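Local structure of Glyoxalase/bleomycin resistance protein/dioxygenase (Nocardioides sp., 4MYM) at residues V37-E42 with W76-I81; V101-S106 with E147-F152; P133-C138 with A153-G158. The protein is of unknown specific function but probably belongs to the vicinal oxygen chelate superfamily, which includes glyoxalases, bleomycin resistance proteins and ring-cleaving dioxygenases. All blocks are in the same frame, centred on the assembly; numbering follows the deposited sequence.

The three interactions lie in the two four-stranded mixed sheets of the chain, each with strand order 1-4-3-2. Interaction 1 joins the ends of the parallel strands 33-38 and 72-77 in one sheet, and interaction 2 joins the parallel strands 99-104 and 147-154 in the other; their centres are about 23 Å apart. Interaction 3, centred about 13 Å from interaction 2, continues strand 147-154 to its partner 136-142; it lies across the chain's centre from interaction 1, about 35 Å between centres. Interaction 1 closes before interaction 2 opens, whereas the segments of 2 and 3 alternate. All three reach the second subunit, so each contact adjoins the dimer interface.

Interaction 1 (V37-E42 with W76-I81); sequences VTHDLE and WDAQLI
Thr38 and Asp77 form a parallel bridge pair where strand 72-77 runs straight into helix 78-85 and strand 33-38 reaches helix 41-51 after a two-residue loop. Two backbone bonds hold the strand ends together. Thr38 N donates almost straight (171°) to Trp76 O at 3.1 Å, although it stands well above the carbonyl plane, and Ala78 N reaches Thr38 O at 2.9 Å, nearly in line with the carbonyl bond.

Asp77 is worth following outward. Its CB leaves the sheet on the face shared with Thr38, and CG swings anti to the backbone N (chi1 -180°), which sets the carboxylate across the start of helix 78-85. OD2 uses its anti lone pair to accept from Leu80 N at 3.1 Å, capping the first turn. OD1 lies near Thr38 O (3.8 Å) and His39 CA, and accepts from a water at 2.7 Å; that water in turn accepts from Leu41 N at the start of helix 41-51. A short acidic side chain suits this N-cap place, and its charge is probably favoured by the helix dipole.

On the face of Val37 and Trp76 the contact is apolar. Val37 spreads its two branches: CG1 meets Ala78 CB at 3.6 Å, while CG2 approaches Ile81 CD1 at 4.1 Å. Small Ala78 also takes the His39 ring, whose CE1 lies 3.6 Å from its CB. Ile81 CG1 sits over one face of the Trp76 ring, toward its rim, and Trp134 of the second subunit meets that ring edge-to-face. Asp40 likewise occupies an N-cap position, its OD1 accepting from Ala43 N. The pattern is that of parallel strand ends opening into side-chain-capped helices, in a 1-4-3-2 sheet consistent with the vicinal oxygen chelate fold.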
loop_
_atom_site.group_PDB
_atom_site.type_symbol
_atom_site.label_atom_id
_atom_site.label_comp_id
_atom_site.label_asym_id
_atom_site.label_seq_id
_atom_site.Cartn_x
_atom_site.Cartn_y
_atom_site.Cartn_z
ATOM N N VAL A 37 -9.489 -1.693 -0.081
ATOM C CA VAL A 37 -10.843 -1.937 -0.545
ATOM C C VAL A 37 -11.603 -2.587 0.606
ATOM O O VAL A 37 -11.213 -3.651 1.101
ATOM C CB VAL A 37 -10.835 -2.816 -1.803
ATOM C CG1 VAL A 37 -12.247 -3.225 -2.204
ATOM C CG2 VAL A 37 -10.143 -2.073 -2.938
ATOM N N THR A 38 -12.663 -1.926 1.054
ATOM C CA THR A 38 -13.460 -2.429 2.164
ATOM C C THR A 38 -14.860 -2.863 1.694
ATOM O O THR A 38 -15.308 -2.492 0.589
ATOM C CB THR A 38 -13.553 -1.392 3.315
ATOM O OG1 THR A 38 -14.131 -2.002 4.480
ATOM C CG2 THR A 38 -14.378 -0.183 2.915
ATOM N N HIS A 39 -15.508 -3.685 2.523
ATOM C CA HIS A 39 -16.909 -4.077 2.342
ATOM C C HIS A 39 -17.769 -3.675 3.540
ATOM O O HIS A 39 -18.964 -3.966 3.587
ATOM C CB HIS A 39 -17.001 -5.584 2.103
ATOM C CG HIS A 39 -16.151 -6.045 0.970
ATOM N ND1 HIS A 39 -16.497 -5.844 -0.348
ATOM C CD2 HIS A 39 -14.942 -6.650 0.953
ATOM C CE1 HIS A 39 -15.550 -6.330 -1.127
ATOM N NE2 HIS A 39 -14.587 -6.811 -0.363
ATOM N N ASP A 40 -17.154 -2.998 4.501
ATOM C CA ASP A 40 -17.847 -2.519 5.688
ATOM C C ASP A 40 -16.990 -1.405 6.236
ATOM O O ASP A 40 -16.123 -1.624 7.086
ATOM C CB ASP A 40 -18.035 -3.646 6.708
ATOM C CG ASP A 40 -18.851 -3.214 7.937
ATOM O OD1 ASP A 40 -18.984 -1.996 8.236
ATOM O OD2 ASP A 40 -19.347 -4.124 8.622
ATOM N N LEU A 41 -17.225 -0.205 5.710
ATOM C CA LEU A 41 -16.381 0.943 6.011
ATOM C C LEU A 41 -16.316 1.213 7.517
ATOM O O LEU A 41 -15.236 1.398 8.064
ATOM C CB LEU A 41 -16.874 2.183 5.257
ATOM C CG LEU A 41 -16.162 3.499 5.573
ATOM C CD1 LEU A 41 -14.716 3.452 5.095
ATOM C CD2 LEU A 41 -16.904 4.668 4.941
ATOM N N GLU A 42 -17.463 1.232 8.194
ATOM C CA GLU A 42 -17.469 1.616 9.611
ATOM C C GLU A 42 -16.709 0.638 10.500
ATOM O O GLU A 42 -16.035 1.058 11.429
ATOM C CB GLU A 42 -18.897 1.865 10.130
ATOM C CG GLU A 42 -19.584 3.059 9.473
ATOM C CD GLU A 42 -18.686 4.280 9.349
ATOM O OE1 GLU A 42 -18.033 4.648 10.349
ATOM O OE2 GLU A 42 -18.620 4.870 8.247
ATOM N N TRP A 76 -11.983 2.610 0.994
ATOM C CA TRP A 76 -12.987 2.943 -0.009
ATOM C C TRP A 76 -13.848 1.710 -0.270
ATOM O O TRP A 76 -13.334 0.638 -0.593
ATOM C CB TRP A 76 -12.289 3.395 -1.293
ATOM C CG TRP A 76 -13.131 4.201 -2.252
ATOM C CD1 TRP A 76 -14.455 4.533 -2.145
ATOM C CD2 TRP A 76 -12.680 4.758 -3.482
ATOM N NE1 TRP A 76 -14.851 5.276 -3.247
ATOM C CE2 TRP A 76 -13.777 5.418 -4.080
ATOM C CE3 TRP A 76 -11.449 4.772 -4.134
ATOM C CZ2 TRP A 76 -13.671 6.085 -5.298
ATOM C CZ3 TRP A 76 -11.351 5.433 -5.354
ATOM C CH2 TRP A 76 -12.460 6.081 -5.914
ATOM N N ASP A 77 -15.156 1.871 -0.108
ATOM C CA ASP A 77 -16.100 0.782 -0.300
ATOM C C ASP A 77 -16.047 0.242 -1.721
ATOM O O ASP A 77 -16.077 1.026 -2.680
ATOM C CB ASP A 77 -17.521 1.269 -0.022
ATOM C CG ASP A 77 -18.540 0.166 -0.202
ATOM O OD1 ASP A 77 -18.638 -0.689 0.704
ATOM O OD2 ASP A 77 -19.201 0.140 -1.258
ATOM N N ALA A 78 -15.996 -1.090 -1.847
ATOM C CA ALA A 78 -15.882 -1.767 -3.143
ATOM C C ALA A 78 -17.040 -1.449 -4.101
ATOM O O ALA A 78 -16.823 -1.254 -5.298
ATOM C CB ALA A 78 -15.786 -3.282 -2.945
ATOM N N GLN A 79 -18.262 -1.440 -3.580
ATOM C CA GLN A 79 -19.440 -1.152 -4.412
ATOM C C GLN A 79 -19.369 0.264 -4.994
ATOM O O GLN A 79 -19.596 0.457 -6.196
ATOM C CB GLN A 79 -20.732 -1.338 -3.611
ATOM C CG GLN A 79 -22.005 -1.269 -4.447
ATOM C CD GLN A 79 -23.247 -1.756 -3.696
ATOM O OE1 GLN A 79 -23.168 -2.608 -2.802
ATOM N NE2 GLN A 79 -24.404 -1.224 -4.071
ATOM N N LEU A 80 -19.027 1.236 -4.150
ATOM C CA LEU A 80 -18.844 2.623 -4.612
ATOM C C LEU A 80 -17.758 2.801 -5.671
ATOM O O LEU A 80 -17.940 3.570 -6.629
ATOM C CB LEU A 80 -18.583 3.584 -3.446
ATOM C CG LEU A 80 -19.773 4.429 -2.969
ATOM C CD1 LEU A 80 -19.271 5.513 -2.049
ATOM C CD2 LEU A 80 -20.552 5.075 -4.110
ATOM N N ILE A 81 -16.632 2.106 -5.504
ATOM C CA ILE A 81 -15.577 2.111 -6.520
ATOM C C ILE A 81 -16.143 1.637 -7.860
ATOM O O ILE A 81 -15.952 2.292 -8.887
ATOM C CB ILE A 81 -14.392 1.206 -6.135
ATOM C CG1 ILE A 81 -13.659 1.779 -4.906
ATOM C CG2 ILE A 81 -13.408 1.062 -7.299
ATOM C CD1 ILE A 81 -12.701 0.793 -4.269
HETATM O O HOH W 1 -18.878 -0.111 3.350
#

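Interaction 2 (V101-S106 with E147-F152); sequences VAVELS and EFWEYF
Val101 lies alongside Trp149: the two side chains point the same way from neighbouring strands, and Val101 CG1 sits over the indole face, 3.7 Å from the centroid of its six-membered ring. Val103 instead brings CG2 to the edge of the same ring, 4.0 Å from Trp149 CE3. The methyl of Val101 takes the face and that of Val103, the next valine on this side, the edge, so compact beta-branched residues suit both places. Val103 and Tyr151 also lie side by side, pointing the same way, with Val103 CB over that ring toward its rim, 4.2 Å from the centroid. The indole is fixed at its far end, since Trp149 NE1 donates to Glu147 OE2 at 3.0 Å in the ring plane; that oxygen also bonds Tyr48.

On the reverse face, Phe152 takes a first torsion that sets its ring between its own backbone N and carbonyl carbon (chi1 72°). This turns the ring across to the other strand, where Glu104 CA lies over one face at 4.0 Å from the centroid. The extended Glu104 side chain then passes over the rim at CZ and CE2, its carboxylate plane 29° from that of the phenyl. Glu150 OE1 meets Ala102 CB at 3.5 Å and is bonded to a buffer molecule, probably from crystallisation, which may mark a pocket.

Between the two faces runs a parallel ladder, including Val103 N to Glu150 O at 2.8 Å and Leu105 N to Phe152 O at 2.7 Å. Ala102 continues the sheet by antiparallel pairing with a strand of the second subunit, and helix 108-120 covers Tyr151 and Leu105. Parallel pairing of the first and last strands of a 1-4-3-2 sheet is characteristic of the βαβββ modules of the vicinal oxygen chelate fold.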
loop_
_atom_site.group_PDB
_atom_site.type_symbol
_atom_site.label_atom_id
_atom_site.label_comp_id
_atom_site.label_asym_id
_atom_site.label_seq_id
_atom_site.Cartn_x
_atom_site.Cartn_y
_atom_site.Cartn_z
ATOM N N VAL A 101 0.974 -4.811 4.147
ATOM C CA VAL A 101 1.387 -3.485 4.596
ATOM C C VAL A 101 2.489 -3.694 5.634
ATOM O O VAL A 101 2.237 -4.344 6.650
ATOM C CB VAL A 101 0.171 -2.733 5.175
ATOM C CG1 VAL A 101 0.557 -1.344 5.636
ATOM C CG2 VAL A 101 -0.928 -2.648 4.116
ATOM N N ALA A 102 3.698 -3.160 5.395
ATOM C CA ALA A 102 4.835 -3.412 6.287
ATOM C C ALA A 102 5.327 -2.154 7.007
ATOM O O ALA A 102 5.387 -1.053 6.434
ATOM C CB ALA A 102 5.974 -4.075 5.538
ATOM N N VAL A 103 5.675 -2.361 8.274
ATOM C CA VAL A 103 6.083 -1.327 9.190
ATOM C C VAL A 103 7.442 -1.728 9.751
ATOM O O VAL A 103 7.538 -2.692 10.493
ATOM C CB VAL A 103 5.054 -1.213 10.333
ATOM C CG1 VAL A 103 5.498 -0.207 11.378
ATOM C CG2 VAL A 103 3.671 -0.882 9.789
ATOM N N GLU A 104 8.502 -1.010 9.386
ATOM C CA GLU A 104 9.812 -1.376 9.856
ATOM C C GLU A 104 9.999 -0.749 11.235
ATOM O O GLU A 104 9.795 0.441 11.389
ATOM C CB GLU A 104 10.918 -0.877 8.936
ATOM C CG GLU A 104 12.291 -1.293 9.456
ATOM C CD GLU A 104 13.443 -0.959 8.533
ATOM O OE1 GLU A 104 13.214 -0.520 7.377
ATOM O OE2 GLU A 104 14.595 -1.136 8.986
ATOM N N LEU A 105 10.389 -1.556 12.218
ATOM C CA LEU A 105 10.772 -1.038 13.537
ATOM C C LEU A 105 12.301 -1.009 13.678
ATOM O O LEU A 105 13.018 -1.574 12.859
ATOM C CB LEU A 105 10.135 -1.880 14.636
ATOM C CG LEU A 105 8.601 -1.966 14.649
ATOM C CD1 LEU A 105 8.128 -2.569 15.953
ATOM C CD2 LEU A 105 7.927 -0.611 14.438
ATOM N N SER A 106 12.785 -0.354 14.731
ATOM C CA SER A 106 14.207 -0.065 14.874
ATOM C C SER A 106 15.036 -1.133 15.579
ATOM O O SER A 106 16.249 -1.020 15.604
ATOM C CB SER A 106 14.392 1.262 15.609
ATOM O OG SER A 106 13.711 2.285 14.919
ATOM N N GLU A 147 -6.090 -7.304 3.665
ATOM C CA GLU A 147 -4.661 -7.132 3.801
ATOM C C GLU A 147 -4.171 -7.866 5.046
ATOM O O GLU A 147 -4.956 -8.171 5.962
ATOM C CB GLU A 147 -4.291 -5.646 3.901
ATOM C CG GLU A 147 -4.329 -5.037 5.297
ATOM C CD GLU A 147 -5.725 -4.745 5.827
ATOM O OE1 GLU A 147 -6.737 -5.221 5.260
ATOM O OE2 GLU A 147 -5.808 -4.011 6.833
ATOM N N PHE A 148 -2.871 -8.115 5.070
ATOM C CA PHE A 148 -2.185 -8.363 6.333
ATOM C C PHE A 148 -1.075 -7.357 6.545
ATOM O O PHE A 148 -0.574 -6.747 5.592
ATOM C CB PHE A 148 -1.668 -9.803 6.466
ATOM C CG PHE A 148 -0.576 -10.202 5.510
ATOM C CD1 PHE A 148 -0.818 -10.356 4.143
ATOM C CD2 PHE A 148 0.683 -10.535 5.990
ATOM C CE1 PHE A 148 0.189 -10.782 3.286
ATOM C CE2 PHE A 148 1.690 -10.945 5.139
ATOM C CZ PHE A 148 1.443 -11.087 3.789
ATOM N N TRP A 149 -0.716 -7.210 7.811
ATOM C CA TRP A 149 0.331 -6.305 8.277
ATOM C C TRP A 149 1.530 -7.086 8.780
ATOM O O TRP A 149 1.386 -8.163 9.384
ATOM C CB TRP A 149 -0.206 -5.445 9.415
ATOM C CG TRP A 149 -1.261 -4.446 8.994
ATOM C CD1 TRP A 149 -2.544 -4.712 8.601
ATOM C CD2 TRP A 149 -1.121 -3.021 8.953
ATOM N NE1 TRP A 149 -3.207 -3.541 8.306
ATOM C CE2 TRP A 149 -2.355 -2.489 8.510
ATOM C CE3 TRP A 149 -0.068 -2.143 9.243
ATOM C CZ2 TRP A 149 -2.564 -1.107 8.350
ATOM C CZ3 TRP A 149 -0.269 -0.790 9.080
ATOM C CH2 TRP A 149 -1.510 -0.281 8.636
ATOM N N GLU A 150 2.710 -6.548 8.501
ATOM C CA GLU A 150 3.958 -7.068 8.988
ATOM C C GLU A 150 4.652 -5.941 9.752
ATOM O O GLU A 150 4.742 -4.821 9.259
ATOM C CB GLU A 150 4.839 -7.510 7.839
ATOM C CG GLU A 150 6.223 -8.005 8.271
ATOM C CD GLU A 150 7.209 -8.089 7.139
ATOM O OE1 GLU A 150 7.437 -7.060 6.462
ATOM O OE2 GLU A 150 7.794 -9.165 6.931
ATOM N N TYR A 151 5.079 -6.226 10.978
ATOM C CA TYR A 151 6.038 -5.377 11.677
ATOM C C TYR A 151 7.314 -6.190 11.649
ATOM O O TYR A 151 7.297 -7.393 11.942
ATOM C CB TYR A 151 5.619 -5.093 13.123
ATOM C CG TYR A 151 4.499 -4.107 13.352
ATOM C CD1 TYR A 151 3.443 -3.960 12.451
ATOM C CD2 TYR A 151 4.458 -3.348 14.520
ATOM C CE1 TYR A 151 2.417 -3.066 12.685
ATOM C CE2 TYR A 151 3.425 -2.463 14.761
ATOM C CZ TYR A 151 2.409 -2.321 13.835
ATOM O OH TYR A 151 1.374 -1.449 14.090
ATOM N N PHE A 152 8.421 -5.576 11.246
ATOM C CA PHE A 152 9.676 -6.286 11.113
ATOM C C PHE A 152 10.823 -5.400 11.585
ATOM O O PHE A 152 10.715 -4.171 11.559
ATOM C CB PHE A 152 9.934 -6.782 9.685
ATOM C CG PHE A 152 10.287 -5.696 8.691
ATOM C CD1 PHE A 152 9.296 -4.906 8.112
ATOM C CD2 PHE A 152 11.601 -5.487 8.310
ATOM C CE1 PHE A 152 9.618 -3.905 7.202
ATOM C CE2 PHE A 152 11.922 -4.482 7.404
ATOM C CZ PHE A 152 10.932 -3.706 6.843
#

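Interaction 3 (P133-C138 with A153-G158); sequences PWNARC and AWLEGG
Arg137 and Ala153 form a hydrogen-bonded antiparallel pair, the firm side of this contact: Arg137 N donates to Ala153 O at 2.9 Å, and Ala153 N returns the bond to Arg137 O at 3.0 Å. Two residues on, Leu155 N reaches Asn135 O at 2.8 Å. The Leu155 side chain packs closely here too, its CB 3.5 Å from Asn135 O and its CD2 reaching on to Arg137 CB. Ala136 and Trp154 are a non-hydrogen-bonded pair, and the small methyl of Ala136 suits its place beside the indole, with CB 3.8 Å from Trp154 CE3. The indole turns its edge to segment 133-138. Asn135 O lies near the ring plane, 3.3 Å from Trp154 CE3, and Trp134 O is similarly placed by CZ3, consistent with weak C-H...O contacts from the ring edge. Asn135 has positive phi (70°), a state asparagine adopts readily.

Leu155 also opens a type II turn that ends at Gly158, closed by Gly158 N to Leu155 O at 3.0 Å. The looser side begins at exposed Glu156, whose side chain starts away from segment 133-138. Glycine suits the turn's third position, where Gly157 has positive phi (102°), while Gly158 folds back so that its C lies over one face of the Trp154 ring.

The contact lies at the open end of the hairpin of strands 136-142 and 147-154. On one flank, helix 108-120 packs against Arg137, Ala153 and Leu155 through Pro108 and Ile111, and the Arg137 guanidinium forms salt bridges with Asp112 of that helix and Asp131 of strand 130-132. Trp154, on the opposite face from Ala153, meets Phe152 edge-to-face.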
loop_
_atom_site.group_PDB
_atom_site.type_symbol
_atom_site.label_atom_id
_atom_site.label_comp_id
_atom_site.label_asym_id
_atom_site.label_seq_id
_atom_site.Cartn_x
_atom_site.Cartn_y
_atom_site.Cartn_z
ATOM N N PRO A 133 14.111 -16.505 7.945
ATOM C CA PRO A 133 15.341 -16.782 7.191
ATOM C C PRO A 133 15.874 -15.614 6.370
ATOM O O PRO A 133 16.979 -15.704 5.834
ATOM C CB PRO A 133 14.939 -17.938 6.272
ATOM C CG PRO A 133 13.452 -17.917 6.232
ATOM C CD PRO A 133 13.018 -17.416 7.563
ATOM N N TRP A 134 15.097 -14.534 6.271
ATOM C CA TRP A 134 15.561 -13.318 5.592
ATOM C C TRP A 134 16.170 -12.285 6.555
ATOM O O TRP A 134 16.252 -11.103 6.228
ATOM C CB TRP A 134 14.425 -12.689 4.786
ATOM C CG TRP A 134 13.137 -12.591 5.506
ATOM C CD1 TRP A 134 12.737 -11.594 6.330
ATOM C CD2 TRP A 134 12.054 -13.520 5.439
ATOM N NE1 TRP A 134 11.466 -11.841 6.798
ATOM C CE2 TRP A 134 11.025 -13.022 6.262
ATOM C CE3 TRP A 134 11.858 -14.735 4.773
ATOM C CZ2 TRP A 134 9.825 -13.688 6.432
ATOM C CZ3 TRP A 134 10.659 -15.398 4.944
ATOM C CH2 TRP A 134 9.656 -14.873 5.764
ATOM N N ASN A 135 16.588 -12.742 7.736
ATOM C CA ASN A 135 17.360 -11.933 8.693
ATOM C C ASN A 135 16.565 -10.809 9.370
ATOM O O ASN A 135 17.113 -9.735 9.705
ATOM C CB ASN A 135 18.648 -11.389 8.037
ATOM C CG ASN A 135 19.750 -11.138 9.054
ATOM O OD1 ASN A 135 20.372 -10.059 9.104
ATOM N ND2 ASN A 135 19.965 -12.115 9.897
ATOM N N ALA A 136 15.284 -11.090 9.609
ATOM C CA ALA A 136 14.392 -10.183 10.323
ATOM C C ALA A 136 13.589 -10.915 11.370
ATOM O O ALA A 136 13.279 -12.104 11.216
ATOM C CB ALA A 136 13.454 -9.477 9.347
ATOM N N ARG A 137 13.241 -10.189 12.438
ATOM C CA ARG A 137 12.300 -10.644 13.421
ATOM C C ARG A 137 10.967 -9.982 13.076
ATOM O O ARG A 137 10.895 -8.749 12.975
ATOM C CB ARG A 137 12.768 -10.270 14.831
ATOM C CG ARG A 137 11.821 -10.690 15.938
ATOM C CD ARG A 137 12.513 -10.673 17.297
ATOM N NE ARG A 137 11.737 -11.329 18.340
ATOM C CZ ARG A 137 11.768 -12.635 18.619
ATOM N NH1 ARG A 137 12.517 -13.471 17.922
ATOM N NH2 ARG A 137 11.024 -13.115 19.616
ATOM N N CYS A 138 9.937 -10.804 12.861
ATOM C CA CYS A 138 8.658 -10.350 12.303
ATOM C C CYS A 138 7.442 -10.830 13.045
ATOM O O CYS A 138 7.453 -11.900 13.678
ATOM C CB CYS A 138 8.506 -10.826 10.857
ATOM S SG CYS A 138 9.906 -10.448 9.814
ATOM N N ALA A 153 11.887 -6.052 12.042
ATOM C CA ALA A 153 13.144 -5.380 12.359
ATOM C C ALA A 153 14.315 -6.295 12.006
ATOM O O ALA A 153 14.260 -7.517 12.203
ATOM C CB ALA A 153 13.169 -4.968 13.815
ATOM N N TRP A 154 15.363 -5.696 11.447
ATOM C CA TRP A 154 16.499 -6.448 10.948
ATOM C C TRP A 154 17.328 -6.986 12.111
ATOM O O TRP A 154 17.542 -6.290 13.092
ATOM C CB TRP A 154 17.396 -5.576 10.062
ATOM C CG TRP A 154 16.739 -5.131 8.803
ATOM C CD1 TRP A 154 16.531 -3.854 8.406
ATOM C CD2 TRP A 154 16.190 -5.968 7.783
ATOM N NE1 TRP A 154 15.883 -3.837 7.202
ATOM C CE2 TRP A 154 15.657 -5.123 6.798
ATOM C CE3 TRP A 154 16.083 -7.350 7.616
ATOM C CZ2 TRP A 154 15.031 -5.611 5.650
ATOM C CZ3 TRP A 154 15.460 -7.838 6.479
ATOM C CH2 TRP A 154 14.945 -6.965 5.508
ATOM N N LEU A 155 17.765 -8.227 11.984
ATOM C CA LEU A 155 18.723 -8.822 12.914
ATOM C C LEU A 155 20.113 -8.318 12.545
ATOM O O LEU A 155 20.278 -7.607 11.545
ATOM C CB LEU A 155 18.663 -10.347 12.823
ATOM C CG LEU A 155 17.305 -10.989 13.126
ATOM C CD1 LEU A 155 17.366 -12.488 12.885
ATOM C CD2 LEU A 155 16.861 -10.696 14.552
ATOM N N GLU A 156 21.120 -8.679 13.339
ATOM C CA GLU A 156 22.498 -8.271 13.035
ATOM C C GLU A 156 22.860 -8.574 11.586
ATOM O O GLU A 156 22.606 -9.669 11.095
ATOM C CB GLU A 156 23.518 -8.960 13.954
ATOM C CG GLU A 156 24.957 -8.671 13.523
ATOM C CD GLU A 156 26.025 -9.242 14.440
ATOM O OE1 GLU A 156 25.714 -10.129 15.269
ATOM O OE2 GLU A 156 27.193 -8.807 14.305
ATOM N N GLY A 157 23.482 -7.605 10.921
ATOM C CA GLY A 157 23.870 -7.731 9.518
ATOM C C GLY A 157 22.933 -6.999 8.572
ATOM O O GLY A 157 23.296 -6.711 7.432
ATOM N N GLY A 158 21.721 -6.701 9.032
ATOM C CA GLY A 158 20.807 -5.862 8.268
ATOM C C GLY A 158 20.121 -6.578 7.111
ATOM O O GLY A 158 20.025 -7.806 7.089
#